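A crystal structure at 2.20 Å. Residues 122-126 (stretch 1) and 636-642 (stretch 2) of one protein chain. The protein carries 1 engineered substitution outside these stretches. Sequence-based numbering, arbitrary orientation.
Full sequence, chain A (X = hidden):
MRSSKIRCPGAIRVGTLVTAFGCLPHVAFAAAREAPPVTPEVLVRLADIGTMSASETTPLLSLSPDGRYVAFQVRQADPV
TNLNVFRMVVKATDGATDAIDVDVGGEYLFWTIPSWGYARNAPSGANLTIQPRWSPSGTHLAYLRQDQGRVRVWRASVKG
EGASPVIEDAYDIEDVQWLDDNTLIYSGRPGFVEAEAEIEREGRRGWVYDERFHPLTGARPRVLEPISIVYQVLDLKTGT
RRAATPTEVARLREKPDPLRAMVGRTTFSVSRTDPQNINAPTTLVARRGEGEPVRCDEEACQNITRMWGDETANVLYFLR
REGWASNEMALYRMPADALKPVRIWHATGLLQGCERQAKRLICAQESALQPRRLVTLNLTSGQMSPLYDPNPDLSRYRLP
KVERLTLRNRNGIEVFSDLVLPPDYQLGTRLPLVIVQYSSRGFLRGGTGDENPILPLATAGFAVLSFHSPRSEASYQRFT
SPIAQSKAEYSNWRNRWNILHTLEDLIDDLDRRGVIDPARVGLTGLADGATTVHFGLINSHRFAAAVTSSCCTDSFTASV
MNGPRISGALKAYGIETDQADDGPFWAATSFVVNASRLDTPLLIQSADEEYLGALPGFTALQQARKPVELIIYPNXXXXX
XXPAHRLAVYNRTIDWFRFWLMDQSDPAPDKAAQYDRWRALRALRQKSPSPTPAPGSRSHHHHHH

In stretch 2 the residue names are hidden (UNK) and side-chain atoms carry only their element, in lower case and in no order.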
ATOM      1  N   ALA A 122       8.777  -8.791 -10.105  1.00 35.99           N
ATOM      2  CA  ALA A 122       8.937  -7.372 -10.388  1.00 35.93           C
ATOM      3  C   ALA A 122       8.522  -6.533  -9.144  1.00 31.64           C
ATOM      4  O   ALA A 122       7.591  -6.878  -8.469  1.00 31.21           O
ATOM      5  CB  ALA A 122       8.114  -6.977 -11.592  1.00 44.37           C
ATOM      6  N   PRO A 123       9.243  -5.458  -8.847  1.00 29.09           N
ATOM      7  CA  PRO A 123       8.883  -4.585  -7.751  1.00 28.18           C
ATOM      8  C   PRO A 123       7.502  -3.949  -7.947  1.00 28.99           C
ATOM      9  O   PRO A 123       7.166  -3.557  -9.053  1.00 29.31           O
ATOM     10  CB  PRO A 123       9.921  -3.494  -7.789  1.00 27.96           C
ATOM     11  CG  PRO A 123      10.973  -3.908  -8.729  1.00 33.13           C
ATOM     12  CD  PRO A 123      10.432  -4.992  -9.594  1.00 32.88           C
ATOM     13  N   SER A 124       6.700  -3.890  -6.885  1.00 26.55           N
ATOM     14  CA  SER A 124       5.423  -3.223  -6.956  1.00 25.89           C
ATOM     15  C   SER A 124       5.711  -1.746  -7.218  1.00 23.90           C
ATOM     16  O   SER A 124       4.914  -1.067  -7.813  1.00 24.27           O
ATOM     17  CB  SER A 124       4.665  -3.413  -5.655  1.00 25.54           C
ATOM     18  OG  SER A 124       5.325  -2.644  -4.643  1.00 26.95           O
ATOM     19  N   GLY A 125       6.867  -1.274  -6.734  1.00 24.61           N
ATOM     20  CA  GLY A 125       7.246   0.135  -6.748  1.00 23.71           C
ATOM     21  C   GLY A 125       7.222   0.797  -5.378  1.00 22.28           C
ATOM     22  O   GLY A 125       7.682   1.943  -5.204  1.00 21.12           O
ATOM     23  N   ALA A 126       6.649   0.105  -4.409  1.00 21.38           N
ATOM     24  CA  ALA A 126       6.627   0.619  -3.057  1.00 21.32           C
ATOM     25  C   ALA A 126       8.036   0.507  -2.451  1.00 23.00           C
ATOM     26  O   ALA A 126       8.766  -0.427  -2.725  1.00 22.98           O
ATOM     27  CB  ALA A 126       5.676  -0.212  -2.225  1.00 23.31           C
ATOM     28  N   UNK A 636       9.527   3.091 -14.545  1.00 19.76           N
ATOM     29  CA  UNK A 636       8.553   3.165 -13.515  1.00 20.76           C
ATOM     30  C   UNK A 636       7.969   1.786 -13.260  1.00 23.03           C
ATOM     31  O   UNK A 636       8.253   0.854 -13.961  1.00 22.56           O
ATOM     32  o   UNK A 636       7.609   4.903 -11.319  1.00 19.06           O
ATOM     33  c   UNK A 636       7.815   5.830 -12.117  1.00 20.43           C
ATOM     34  o   UNK A 636       8.140   7.001 -11.757  1.00 20.55           O
ATOM     35  c   UNK A 636       7.435   4.094 -13.893  1.00 19.63           C
ATOM     36  c   UNK A 636       7.724   5.544 -13.609  1.00 18.97           C
ATOM     37  N   UNK A 637       7.149   1.693 -12.220  1.00 24.26           N
ATOM     38  CA  UNK A 637       6.603   0.427 -11.783  1.00 23.06           C
ATOM     39  C   UNK A 637       5.092   0.608 -11.561  1.00 23.35           C
ATOM     40  O   UNK A 637       4.530   1.693 -11.692  1.00 24.73           O
ATOM     41  c   UNK A 637       7.300  -0.030 -10.499  1.00 23.00           C
ATOM     42  n   UNK A 637      10.918  -0.043 -10.843  1.00 27.76           N
ATOM     43  n   UNK A 637       9.255  -1.275 -11.394  1.00 27.75           N
ATOM     44  c   UNK A 637      10.571  -1.166 -11.448  1.00 28.05           C
ATOM     45  c   UNK A 637       8.747  -0.229 -10.665  1.00 22.76           C
ATOM     46  c   UNK A 637       9.799   0.552 -10.333  1.00 24.80           C
ATOM     47  N   UNK A 638       4.472  -0.507 -11.279  1.00 23.23           N
ATOM     48  CA  UNK A 638       3.049  -0.647 -10.988  1.00 24.28           C
ATOM     49  C   UNK A 638       2.550   0.453 -10.078  1.00 24.35           C
ATOM     50  O   UNK A 638       1.529   1.059 -10.370  1.00 28.77           O
ATOM     51  c   UNK A 638      -0.569  -2.943 -10.060  1.00 33.17           C
ATOM     52  n   UNK A 638       0.517  -2.633 -10.750  1.00 32.89           N
ATOM     53  c   UNK A 638       1.061  -2.622  -8.637  1.00 30.34           C
ATOM     54  n   UNK A 638      -0.265  -2.932  -8.775  1.00 31.10           N
ATOM     55  c   UNK A 638       2.904  -2.049 -10.354  1.00 25.80           C
ATOM     56  c   UNK A 638       1.548  -2.396  -9.885  1.00 26.90           C
ATOM     57  N   UNK A 639       3.304   0.756  -9.033  1.00 22.21           N
ATOM     58  CA  UNK A 639       3.161   2.005  -8.260  1.00 23.06           C
ATOM     59  C   UNK A 639       4.377   2.911  -8.579  1.00 21.97           C
ATOM     60  O   UNK A 639       5.527   2.423  -8.588  1.00 21.81           O
ATOM     61  c   UNK A 639       3.294   2.870  -5.902  1.00 27.24           C
ATOM     62  c   UNK A 639       3.138   1.649  -6.773  1.00 25.07           C
ATOM     63  c   UNK A 639       1.837   0.919  -6.450  1.00 27.51           C
ATOM     64  N   UNK A 640       4.153   4.198  -8.827  1.00 20.22           N
ATOM     65  CA  UNK A 640       5.210   5.061  -9.331  1.00 22.31           C
ATOM     66  C   UNK A 640       6.045   5.576  -8.193  1.00 22.46           C
ATOM     67  O   UNK A 640       5.546   5.718  -7.129  1.00 20.89           O
ATOM     68  c   UNK A 640       4.006   5.719 -11.442  1.00 24.13           C
ATOM     69  c   UNK A 640       3.381   6.868 -12.201  1.00 27.78           C
ATOM     70  c   UNK A 640       4.680   6.199 -10.183  1.00 22.07           C
ATOM     71  c   UNK A 640       2.712   6.413 -13.484  1.00 29.84           C
ATOM     72  n   UNK A 640       1.404   5.730 -13.246  1.00 28.99           N
ATOM     73  N   UNK A 641       7.339   5.770  -8.436  1.00 24.09           N
ATOM     74  CA  UNK A 641       8.272   6.094  -7.367  1.00 22.49           C
ATOM     75  C   UNK A 641       8.979   7.429  -7.589  1.00 24.43           C
ATOM     76  O   UNK A 641       9.502   8.022  -6.627  1.00 21.23           O
ATOM     77  c   UNK A 641      13.431   5.033 -10.056  1.00 29.22           C
ATOM     78  c   UNK A 641       9.951   4.124  -9.506  1.00 25.98           C
ATOM     79  c   UNK A 641      10.205   4.770  -8.352  1.00 24.39           C
ATOM     80  n   UNK A 641      11.094   4.144 -10.317  1.00 28.61           N
ATOM     81  c   UNK A 641      12.107   4.794  -9.659  1.00 25.78           C
ATOM     82  c   UNK A 641       9.278   4.944  -7.227  1.00 24.36           C
ATOM     83  c   UNK A 641      12.470   5.849  -7.535  1.00 25.04           C
ATOM     84  c   UNK A 641      13.783   6.103  -7.933  1.00 26.96           C
ATOM     85  c   UNK A 641      11.614   5.179  -8.412  1.00 25.40           C
ATOM     86  c   UNK A 641      14.250   5.677  -9.185  1.00 27.41           C
ATOM     87  N   UNK A 642       9.011   7.940  -8.836  1.00 21.90           N
ATOM     88  CA  UNK A 642       9.799   9.146  -9.116  1.00 21.35           C
ATOM     89  C   UNK A 642       8.958  10.397  -8.887  1.00 21.65           C
ATOM     90  O   UNK A 642       7.872  10.534  -9.432  1.00 21.65           O
ATOM     91  c   UNK A 642      11.914   8.047 -12.219  1.00 22.89           C
ATOM     92  o   UNK A 642      12.385   9.090 -12.604  1.00 23.98           O
ATOM     93  c   UNK A 642      10.377   9.148 -10.533  1.00 23.61           C
ATOM     94  n   UNK A 642      11.918   6.978 -12.942  1.00 24.12           N
ATOM     95  c   UNK A 642      11.243   7.937 -10.858  1.00 22.15           C
TER
HETATM   96  O   HOH W   1       5.967  -3.210 -11.362  1.00 34.49           O

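Position 636 has three side-chain carbons in a row, the third carrying two oxygens. It makes no contact with stretch 1, and its CA-to-CB bond points away. A carboxylate after two methylenes gives Glu636. One carboxylate oxygen, OE1, accepts from the backbone N of position 641 at 3.0 Å. The other, OE2, accepts from the backbone N of position 642 at 3.2 Å. The carboxylate thus ties the start of the stretch to its end.

Position 637 has one carbon, then a five-membered ring of three carbons and two nitrogens. The first carbon, CB, lies 3.7 Å from Ser124 O and 3.8 Å from Gly125 CA; the CA-to-CB bond points toward stretch 1. Pro123 CG sits over one face of the ring, 4.3 Å from its centroid, in a CH-pi contact. The ring is an imidazole, and the residue is His637.

Position 638 also has one carbon and a ring of three carbons and two nitrogens. Its CB is 3.4 Å from Ser124 O. It is His638. Both ring nitrogens are hydrogen-bonded elsewhere in the structure. Its backbone N donates to a water at 3.1 Å, and that water donates to Pro123 O at 2.6 Å.

Position 639 has three carbons, the first carrying the other two. The CA-to-CB bond points toward stretch 1, and CB is 3.4 Å from Ser124 O. The branch at CB and the absence of any heteroatom give Val639, with chi1 in the t well.

Position 640 has four carbons in a row ending in nitrogen. Its CA-to-CB bond points away, and it makes no contact with stretch 1. It is Lys640.

Position 641 has one carbon, then fused five- and six-membered rings holding eight carbons and one nitrogen. Its CB lies 4.0 Å from Gly125 O, but the end of the side chain leads away. Only an indole fits, so this is Trp641.

Position 642 has three carbons, the third carrying one oxygen and one nitrogen. It is out of reach of stretch 1. The amide gives Gln642, at the N-cap position before a helix.

The direct hydrogen bond of the contact is between backbone atoms: Val639 N donates to Ser124 O at 2.7 Å, nearly straight. Beside it, Gly125 CA makes a CA-H...O contact with Val639 O at 3.4 Å. Glycine permits this approach: an ideal CB there would be 1.9 Å from Val639 O, a clash. Packing of His637 on stretch 1 forms the second part of the join, and the bridging water extends it.

Stretch 2, residues 636-642: EHHVKWQ
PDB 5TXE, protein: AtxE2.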